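Local coordinates for ABC transporter, substrate binding protein (Mannopine) (PDB 5L9S) that serves as the periplasmic solute-binding component of an ABC transporter, probably for mannopine uptake, and is captured here in its open, unliganded form, at residues 82-85 against 86-90; 253-256 against 257-261; 275-278 against 279-282. One frame throughout, in Å; residues are numbered along the deposited sequence.

Contact 1 of 3, residues 82-85 against 86-90; sequences SDFC and MQFIN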
ATOM      1  N   SER A  82      14.120  -2.096  14.797  1.00 83.73           N
ATOM      2  CA  SER A  82      14.192  -0.860  15.603  1.00 84.67           C
ATOM      3  C   SER A  82      15.622  -0.318  15.843  1.00 89.77           C
ATOM      4  O   SER A  82      15.857   0.866  15.619  1.00 88.84           O
ATOM      5  CB  SER A  82      13.465  -1.048  16.933  1.00 88.76           C
ATOM      6  OG  SER A  82      12.082  -1.266  16.707  1.00 90.54           O
ATOM      7  N   ASP A  83      16.571  -1.180  16.237  1.00 88.44           N
ATOM      8  CA  ASP A  83      17.968  -0.774  16.432  1.00 91.94           C
ATOM      9  C   ASP A  83      18.620  -0.306  15.113  1.00 93.22           C
ATOM     10  O   ASP A  83      19.157   0.802  15.069  1.00 93.93           O
ATOM     11  CB  ASP A  83      18.815  -1.839  17.180  1.00 98.28           C
ATOM     12  CG  ASP A  83      18.836  -3.285  16.683  1.00110.24           C
ATOM     13  OD1 ASP A  83      18.147  -3.584  15.668  1.00106.37           O
ATOM     14  OD2 ASP A  83      19.511  -4.125  17.330  1.00119.18           O
ATOM     15  N   PHE A  84      18.519  -1.129  14.043  1.00 87.01           N
ATOM     16  CA  PHE A  84      19.030  -0.857  12.689  1.00 85.60           C
ATOM     17  C   PHE A  84      18.437   0.434  12.083  1.00 87.93           C
ATOM     18  O   PHE A  84      19.129   1.169  11.378  1.00 86.47           O
ATOM     19  CB  PHE A  84      18.737  -2.070  11.776  1.00 85.42           C
ATOM     20  CG  PHE A  84      18.788  -1.819  10.284  1.00 84.44           C
ATOM     21  CD1 PHE A  84      19.980  -1.948   9.581  1.00 89.21           C
ATOM     22  CD2 PHE A  84      17.641  -1.465   9.581  1.00 82.76           C
ATOM     23  CE1 PHE A  84      20.028  -1.713   8.202  1.00 87.87           C
ATOM     24  CE2 PHE A  84      17.693  -1.213   8.208  1.00 83.36           C
ATOM     25  CZ  PHE A  84      18.885  -1.343   7.526  1.00 83.03           C
ATOM     26  N   CYS A  85      17.146   0.663  12.349  1.00 85.05           N
ATOM     27  CA  CYS A  85      16.309   1.766  11.901  1.00 84.25           C
ATOM     28  C   CYS A  85      16.799   3.156  12.285  1.00 89.90           C
ATOM     29  O   CYS A  85      16.494   4.124  11.579  1.00 88.35           O
ATOM     30  CB  CYS A  85      14.887   1.543  12.399  1.00 84.31           C
ATOM     31  SG  CYS A  85      14.067   0.107  11.662  1.00 86.37           S
ATOM     32  N   MET A  86      17.481   3.259  13.435  1.00 89.47           N
ATOM     33  CA  MET A  86      18.021   4.486  14.015  1.00 91.42           C
ATOM     34  C   MET A  86      18.955   5.239  13.076  1.00 93.06           C
ATOM     35  O   MET A  86      18.893   6.466  13.027  1.00 92.60           O
ATOM     36  CB  MET A  86      18.714   4.183  15.354  1.00 98.32           C
ATOM     37  CG  MET A  86      17.751   4.118  16.518  1.00102.81           C
ATOM     38  SD  MET A  86      18.400   3.268  17.978  1.00112.33           S
ATOM     39  CE  MET A  86      16.882   2.939  18.843  1.00107.90           C
ATOM     40  N   GLN A  87      19.771   4.494  12.293  1.00 88.12           N
ATOM     41  CA  GLN A  87      20.748   5.018  11.332  1.00 87.94           C
ATOM     42  C   GLN A  87      20.117   5.826  10.177  1.00 87.34           C
ATOM     43  O   GLN A  87      20.841   6.517   9.459  1.00 88.35           O
ATOM     44  CB  GLN A  87      21.666   3.893  10.799  1.00 89.99           C
ATOM     45  CG  GLN A  87      21.131   3.144   9.576  1.00 98.48           C
ATOM     46  CD  GLN A  87      22.076   2.106   9.018  1.00121.33           C
ATOM     47  OE1 GLN A  87      21.679   0.978   8.733  1.00114.51           O
ATOM     48  NE2 GLN A  87      23.339   2.464   8.808  1.00119.62           N
ATOM     49  N   PHE A  88      18.793   5.754  10.007  1.00 79.17           N
ATOM     50  CA  PHE A  88      18.110   6.489   8.946  1.00 75.90           C
ATOM     51  C   PHE A  88      17.452   7.794   9.442  1.00 86.05           C
ATOM     52  O   PHE A  88      16.503   8.292   8.821  1.00 85.23           O
ATOM     53  CB  PHE A  88      17.125   5.572   8.200  1.00 72.45           C
ATOM     54  CG  PHE A  88      17.812   4.431   7.494  1.00 71.76           C
ATOM     55  CD1 PHE A  88      18.543   4.650   6.331  1.00 73.14           C
ATOM     56  CD2 PHE A  88      17.758   3.145   8.006  1.00 72.75           C
ATOM     57  CE1 PHE A  88      19.202   3.594   5.687  1.00 73.93           C
ATOM     58  CE2 PHE A  88      18.410   2.092   7.358  1.00 75.58           C
ATOM     59  CZ  PHE A  88      19.129   2.322   6.202  1.00 73.08           C
ATOM     60  N   ILE A  89      17.988   8.359  10.552  1.00 88.47           N
ATOM     61  CA  ILE A  89      17.570   9.639  11.161  1.00 90.13           C
ATOM     62  C   ILE A  89      18.793  10.621  11.084  1.00 97.97           C
ATOM     63  O   ILE A  89      19.058  11.434  11.969  1.00 99.29           O
ATOM     64  CB  ILE A  89      16.884   9.476  12.574  1.00 94.21           C
ATOM     65  CG1 ILE A  89      15.813   8.320  12.598  1.00 91.68           C
ATOM     66  CG2 ILE A  89      16.294  10.804  13.110  1.00 95.36           C
ATOM     67  CD1 ILE A  89      14.538   8.442  11.620  1.00 93.53           C
ATOM     68  N   ASN A  90      19.534  10.477   9.971  1.00 96.21           N
ATOM     69  CA  ASN A  90      20.681  11.258   9.500  1.00 99.32           C
ATOM     70  C   ASN A  90      20.129  12.118   8.353  1.00102.46           C
ATOM     71  O   ASN A  90      20.752  13.093   7.930  1.00104.11           O
ATOM     72  CB  ASN A  90      21.789  10.310   8.961  1.00100.12           C
ATOM     73  CG  ASN A  90      21.528   9.687   7.592  1.00108.79           C
ATOM     74  OD1 ASN A  90      22.198  10.008   6.603  1.00102.58           O
ATOM     75  ND2 ASN A  90      20.547   8.791   7.491  1.00 92.16           N
TER
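Phe84 and Phe88, one turn apart, bring their rings together as an offset edge-to-face pair, with the edge of Phe88 toward the face of Phe84, 5.4 Å between centroids and 64° between planes. The touching atoms are Phe84 CZ and Phe88 CE2, 3.5 Å apart, and CZ lies in the plane of the Phe88 ring. Phe84 leaves the backbone with CG trans to N (chi1 161°), which carries its ring along the chain to meet that edge. Beside them stands Gln87, whose CG lies over one face of Phe88, offset toward its rim, and comes within 3.3 Å of Phe84 O; its methylenes offer the ring an apolar surface, while a polar end suits a residue that is partly exposed. On another side of the turn Met86 has a long unbranched chain that can lie along the carbonyls of Ser82 and Asp83, its CB 3.4 Å from Asp83 O.

The backbone beneath is held by bonds between residues three apart. Phe88 N donates to Cys85 O at 3.2 Å, whereas Met86 N to Asp83 O is weak. This short helical turn belongs to a type 2 periplasmic binding protein fold and packs against helix 247-258: Phe84 meets Leu251 and Ile254, and Phe88 meets Leu258. Cys85, buried, joins Cys99 in a disulfide that links the turn to strand 99-100.

Farther out, Asp83 OD1 accepts from Phe84 N at 3.0 Å, met on its anti side and well out of the carboxylate plane. That bond occupies the N-H of the residue bearing the aromatic ring. Ser82 OG, small and polar, is hydrogen-bonded to Asp80 OD1.

Contact 2 of 3, residues 253-256 against 257-261; sequences LIEF and WLRNP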
ATOM      1  N   LEU A 253      21.496  -5.017   1.832  1.00 59.55           N
ATOM      2  CA  LEU A 253      20.537  -4.981   0.733  1.00 56.48           C
ATOM      3  C   LEU A 253      19.411  -4.005   1.067  1.00 61.40           C
ATOM      4  O   LEU A 253      18.970  -3.264   0.179  1.00 60.18           O
ATOM      5  CB  LEU A 253      20.010  -6.394   0.400  1.00 55.10           C
ATOM      6  CG  LEU A 253      19.011  -6.510  -0.757  1.00 56.38           C
ATOM      7  CD1 LEU A 253      19.609  -6.085  -2.069  1.00 56.66           C
ATOM      8  CD2 LEU A 253      18.487  -7.892  -0.872  1.00 57.46           C
ATOM      9  N   ILE A 254      18.979  -3.976   2.356  1.00 59.27           N
ATOM     10  CA  ILE A 254      17.957  -3.051   2.849  1.00 57.47           C
ATOM     11  C   ILE A 254      18.484  -1.607   2.790  1.00 62.17           C
ATOM     12  O   ILE A 254      17.821  -0.744   2.213  1.00 59.82           O
ATOM     13  CB  ILE A 254      17.468  -3.437   4.268  1.00 61.98           C
ATOM     14  CG1 ILE A 254      16.728  -4.793   4.254  1.00 61.82           C
ATOM     15  CG2 ILE A 254      16.572  -2.320   4.850  1.00 62.90           C
ATOM     16  CD1 ILE A 254      16.102  -5.202   5.615  1.00 67.63           C
ATOM     17  N   GLU A 255      19.682  -1.359   3.380  1.00 62.83           N
ATOM     18  CA  GLU A 255      20.366  -0.058   3.413  1.00 63.79           C
ATOM     19  C   GLU A 255      20.542   0.475   1.998  1.00 65.08           C
ATOM     20  O   GLU A 255      20.308   1.670   1.770  1.00 65.82           O
ATOM     21  CB  GLU A 255      21.738  -0.177   4.110  1.00 69.46           C
ATOM     22  CG  GLU A 255      22.385   1.159   4.466  1.00 81.67           C
ATOM     23  CD  GLU A 255      23.826   1.142   4.947  1.00109.26           C
ATOM     24  OE1 GLU A 255      24.261   0.136   5.557  1.00102.44           O
ATOM     25  OE2 GLU A 255      24.514   2.169   4.743  1.00109.47           O
ATOM     26  N   PHE A 256      20.911  -0.426   1.043  1.00 58.42           N
ATOM     27  CA  PHE A 256      21.087  -0.105  -0.379  1.00 57.15           C
ATOM     28  C   PHE A 256      19.836   0.532  -0.956  1.00 56.91           C
ATOM     29  O   PHE A 256      19.946   1.509  -1.676  1.00 57.43           O
ATOM     30  CB  PHE A 256      21.484  -1.348  -1.217  1.00 59.48           C
ATOM     31  CG  PHE A 256      21.846  -1.037  -2.658  1.00 60.66           C
ATOM     32  CD1 PHE A 256      23.118  -0.578  -2.990  1.00 65.59           C
ATOM     33  CD2 PHE A 256      20.910  -1.180  -3.675  1.00 60.10           C
ATOM     34  CE1 PHE A 256      23.440  -0.263  -4.312  1.00 66.56           C
ATOM     35  CE2 PHE A 256      21.237  -0.869  -4.999  1.00 62.99           C
ATOM     36  CZ  PHE A 256      22.502  -0.420  -5.309  1.00 63.44           C
ATOM     37  N   TRP A 257      18.664  -0.037  -0.653  1.00 49.64           N
ATOM     38  CA  TRP A 257      17.365   0.441  -1.108  1.00 46.07           C
ATOM     39  C   TRP A 257      17.019   1.779  -0.476  1.00 49.18           C
ATOM     40  O   TRP A 257      16.694   2.724  -1.200  1.00 45.98           O
ATOM     41  CB  TRP A 257      16.274  -0.603  -0.799  1.00 43.14           C
ATOM     42  CG  TRP A 257      14.884  -0.114  -1.084  1.00 41.43           C
ATOM     43  CD1 TRP A 257      13.985   0.393  -0.184  1.00 43.04           C
ATOM     44  CD2 TRP A 257      14.265  -0.021  -2.365  1.00 40.11           C
ATOM     45  NE1 TRP A 257      12.853   0.812  -0.831  1.00 40.59           N
ATOM     46  CE2 TRP A 257      12.990   0.564  -2.172  1.00 41.90           C
ATOM     47  CE3 TRP A 257      14.668  -0.361  -3.671  1.00 42.23           C
ATOM     48  CZ2 TRP A 257      12.093   0.772  -3.229  1.00 39.90           C
ATOM     49  CZ3 TRP A 257      13.774  -0.175  -4.712  1.00 42.34           C
ATOM     50  CH2 TRP A 257      12.489   0.355  -4.484  1.00 41.17           C
ATOM     51  N   LEU A 258      17.054   1.858   0.869  1.00 48.38           N
ATOM     52  CA  LEU A 258      16.675   3.085   1.578  1.00 49.57           C
ATOM     53  C   LEU A 258      17.543   4.312   1.236  1.00 57.23           C
ATOM     54  O   LEU A 258      17.027   5.439   1.173  1.00 57.54           O
ATOM     55  CB  LEU A 258      16.613   2.858   3.099  1.00 50.68           C
ATOM     56  CG  LEU A 258      15.437   2.020   3.573  1.00 54.13           C
ATOM     57  CD1 LEU A 258      15.622   1.607   5.012  1.00 56.59           C
ATOM     58  CD2 LEU A 258      14.059   2.747   3.322  1.00 52.95           C
ATOM     59  N   ARG A 259      18.841   4.081   0.980  1.00 55.57           N
ATOM     60  CA  ARG A 259      19.794   5.147   0.682  1.00 57.04           C
ATOM     61  C   ARG A 259      19.951   5.456  -0.812  1.00 59.08           C
ATOM     62  O   ARG A 259      20.696   6.379  -1.149  1.00 60.87           O
ATOM     63  CB  ARG A 259      21.159   4.842   1.333  1.00 60.32           C
ATOM     64  CG  ARG A 259      21.100   4.766   2.860  1.00 69.03           C
ATOM     65  CD  ARG A 259      22.420   5.061   3.518  1.00 82.07           C
ATOM     66  NE  ARG A 259      22.231   5.851   4.740  1.00 87.84           N
ATOM     67  CZ  ARG A 259      22.332   5.363   5.970  1.00 98.74           C
ATOM     68  NH1 ARG A 259      22.140   6.148   7.018  1.00 89.61           N
ATOM     69  NH2 ARG A 259      22.650   4.089   6.163  1.00 77.67           N
ATOM     70  N   ASN A 260      19.234   4.729  -1.701  1.00 52.70           N
ATOM     71  CA  ASN A 260      19.329   4.922  -3.154  1.00 52.66           C
ATOM     72  C   ASN A 260      18.052   5.485  -3.813  1.00 55.87           C
ATOM     73  O   ASN A 260      17.220   4.709  -4.275  1.00 55.71           O
ATOM     74  CB  ASN A 260      19.781   3.630  -3.858  1.00 56.55           C
ATOM     75  CG  ASN A 260      20.553   3.864  -5.136  1.00 91.20           C
ATOM     76  OD1 ASN A 260      20.024   4.291  -6.170  1.00 83.29           O
ATOM     77  ND2 ASN A 260      21.846   3.615  -5.077  1.00 93.84           N
ATOM     78  N   PRO A 261      17.883   6.827  -3.918  1.00 52.76           N
ATOM     79  CA  PRO A 261      16.667   7.368  -4.556  1.00 50.02           C
ATOM     80  C   PRO A 261      16.489   6.955  -6.024  1.00 52.38           C
ATOM     81  O   PRO A 261      15.350   6.827  -6.477  1.00 50.86           O
ATOM     82  CB  PRO A 261      16.824   8.888  -4.388  1.00 53.05           C
ATOM     83  CG  PRO A 261      17.789   9.056  -3.258  1.00 58.39           C
ATOM     84  CD  PRO A 261      18.746   7.918  -3.414  1.00 55.64           C
TER
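Glu255 and Arg259 supply the charged part of this contact, Glu255 reaching from the last turn of helix 247-258 and Arg259 from just past its end. Glu255 OE2 and Arg259 NH2 form a salt bridge at 3.0 Å, with the carboxylate at the guanidinium edge and the two planes turned 79° apart. The hydrogen bond within it is weak, bent to 134° at the proton. Both long chains suit a partly exposed flank; Arg259 NH1 turns to a weak bond with Gln87 O.

Three backbone bonds span four residues each. Leu258 N donates to Ile254 O at 3.0 Å and Arg259 N to Glu255 O at 2.9 Å, while Trp257 N bonds only weakly to Leu253 O. As the helix ends, Asn260 N bonds instead to Trp257 O.

Among apolar groups, Ile254 CG2 and Leu258 CD1 are 4.0 Å apart, the branched chains side by side and pointing the same way. Phe256, with CG trans to its N (chi1 -173°), packs on Trp22 and Pro25 of helix 12-30.

An amide-over-ring contact is of another kind: Asn260 ND2 stands over one face of Phe256, 4.1 Å from its CZ. The same side chain makes a capping bond, Asn260 OD1 accepting from Ala263 N, which makes Asn260 the N-cap of helix 261-271.

In the charged pair, a short oxygen-to-nitrogen distance goes with a bent N-H, which suggests that attraction between the charges, more than a well-directed hydrogen bond, holds Glu255 to Arg259.

Contact 3 of 3, residues 275-278 against 279-282; sequences PPSQ and KAIS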
ATOM      1  N   PRO A 275       7.542   5.762  -3.699  1.00 40.38           N
ATOM      2  CA  PRO A 275       8.709   5.277  -2.935  1.00 41.31           C
ATOM      3  C   PRO A 275       8.833   5.997  -1.584  1.00 44.31           C
ATOM      4  O   PRO A 275       8.303   7.121  -1.479  1.00 43.99           O
ATOM      5  CB  PRO A 275       9.899   5.585  -3.865  1.00 44.12           C
ATOM      6  CG  PRO A 275       9.456   6.724  -4.677  1.00 47.77           C
ATOM      7  CD  PRO A 275       7.951   6.673  -4.788  1.00 42.48           C
ATOM      8  N   PRO A 276       9.542   5.417  -0.557  1.00 39.87           N
ATOM      9  CA  PRO A 276       9.650   6.107   0.743  1.00 40.18           C
ATOM     10  C   PRO A 276      10.499   7.385   0.753  1.00 47.22           C
ATOM     11  O   PRO A 276      10.397   8.158   1.687  1.00 47.71           O
ATOM     12  CB  PRO A 276      10.232   5.020   1.661  1.00 42.17           C
ATOM     13  CG  PRO A 276      11.042   4.171   0.759  1.00 46.77           C
ATOM     14  CD  PRO A 276      10.210   4.099  -0.494  1.00 41.10           C
ATOM     15  N   SER A 277      11.365   7.577  -0.255  1.00 45.43           N
ATOM     16  CA  SER A 277      12.251   8.727  -0.379  1.00 45.96           C
ATOM     17  C   SER A 277      11.538   9.888  -1.063  1.00 48.05           C
ATOM     18  O   SER A 277      10.881   9.702  -2.081  1.00 45.24           O
ATOM     19  CB  SER A 277      13.520   8.327  -1.137  1.00 49.91           C
ATOM     20  OG  SER A 277      14.368   9.413  -1.464  1.00 60.33           O
ATOM     21  N   GLN A 278      11.667  11.087  -0.505  1.00 47.60           N
ATOM     22  CA  GLN A 278      11.095  12.307  -1.077  1.00 47.54           C
ATOM     23  C   GLN A 278      11.852  12.723  -2.355  1.00 52.64           C
ATOM     24  O   GLN A 278      11.230  13.237  -3.296  1.00 53.53           O
ATOM     25  CB  GLN A 278      11.088  13.412  -0.035  1.00 50.07           C
ATOM     26  CG  GLN A 278      10.108  13.086   1.087  1.00 59.27           C
ATOM     27  CD  GLN A 278       9.962  14.221   2.045  1.00 73.94           C
ATOM     28  OE1 GLN A 278       9.386  15.273   1.718  1.00 62.61           O
ATOM     29  NE2 GLN A 278      10.498  14.039   3.245  1.00 69.94           N
ATOM     30  N   LYS A 279      13.174  12.441  -2.397  1.00 48.27           N
ATOM     31  CA  LYS A 279      14.030  12.694  -3.540  1.00 49.83           C
ATOM     32  C   LYS A 279      13.621  11.796  -4.686  1.00 54.79           C
ATOM     33  O   LYS A 279      13.567  12.284  -5.810  1.00 56.43           O
ATOM     34  CB  LYS A 279      15.527  12.485  -3.191  1.00 55.32           C
ATOM     35  CG  LYS A 279      16.510  13.038  -4.223  1.00 72.27           C
ATOM     36  CD  LYS A 279      17.701  13.713  -3.554  1.00 87.82           C
ATOM     37  CE  LYS A 279      18.187  14.913  -4.347  1.00101.64           C
ATOM     38  NZ  LYS A 279      19.138  14.541  -5.429  1.00107.46           N
ATOM     39  N   ALA A 280      13.335  10.496  -4.413  1.00 49.55           N
ATOM     40  CA  ALA A 280      12.908   9.508  -5.410  1.00 47.34           C
ATOM     41  C   ALA A 280      11.583   9.918  -6.048  1.00 49.80           C
ATOM     42  O   ALA A 280      11.481   9.825  -7.266  1.00 50.39           O
ATOM     43  CB  ALA A 280      12.803   8.122  -4.789  1.00 47.01           C
ATOM     44  N   ILE A 281      10.595  10.422  -5.245  1.00 45.12           N
ATOM     45  CA  ILE A 281       9.297  10.910  -5.731  1.00 44.57           C
ATOM     46  C   ILE A 281       9.508  12.007  -6.794  1.00 55.05           C
ATOM     47  O   ILE A 281       8.923  11.938  -7.877  1.00 55.47           O
ATOM     48  CB  ILE A 281       8.329  11.398  -4.589  1.00 45.97           C
ATOM     49  CG1 ILE A 281       7.796  10.241  -3.742  1.00 45.37           C
ATOM     50  CG2 ILE A 281       7.154  12.217  -5.144  1.00 45.43           C
ATOM     51  CD1 ILE A 281       7.401  10.611  -2.310  1.00 46.49           C
ATOM     52  N   SER A 282      10.337  13.007  -6.483  1.00 55.55           N
ATOM     53  CA  SER A 282      10.601  14.134  -7.373  1.00 57.85           C
ATOM     54  C   SER A 282      11.501  13.774  -8.572  1.00 64.42           C
ATOM     55  O   SER A 282      11.424  14.429  -9.613  1.00 66.29           O
ATOM     56  CB  SER A 282      11.215  15.278  -6.580  1.00 63.21           C
ATOM     57  OG  SER A 282      12.469  14.886  -6.051  1.00 71.95           O
TER
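Pro275 meets Ala280 and Ile281 in the tightly packed half of this contact. Its CG rests 3.6 Å from Ala280 CB, while its CD lies 3.7 Å from Ile281 CG1, the ring and the branched chain meeting at a slant. A methyl side chain is small enough to admit the proline closely, and Ile281 reaches CD1 to 3.7 Å from Pro275 O. The proline ring also packs on Gln264 and Cys268 of helix 261-271, so the preceding helix adds to the buried half.

The other side is looser and polar. Lys279 is exposed, its bent chain leading away from the preceding turn. Ser282, also exposed, turns its hydroxyl back on the helix (chi1 63°), where OG donates to Lys279 O at 2.8 Å from above the carbonyl plane.

Between the two sides, Ser277 caps the start of helix 278-283. With chi1 172° its OG swings toward the first helical turn and accepts a weak bond from Ala280 N at 3.3 Å; Ile281 N meanwhile bonds to Ser277 O at 3.3 Å. Asp93 binds the same hydroxyl through OD2 and Lys279 N through OD1, and its negative charge probably sits favourably at the helix start. A small hydroxyl side chain taking up an early helical N-H in this way is the classic serine N-cap.

How the contacts relate
From the N terminus, the three contacts follow in series, each a local turn within one continuous stretch; none nests in or crosses another. Contact 1 curls the chain between helix 82-85 and the loop leading to strand 99-100. Contact 2 closes the bend from helix 247-258 into helix 261-271, and contact 3 the turn that starts helix 278-283. Though far apart in sequence, contacts 1 and 2 touch: Phe88 CE1 lies 3.5 Å from Arg259 NH2. Contact 2 also meets contact 3, where Pro261 packs on Lys279 and Ala280. Contacts 1 and 3 stay about 9 Å apart at their nearest atoms, with contact 2 touching both.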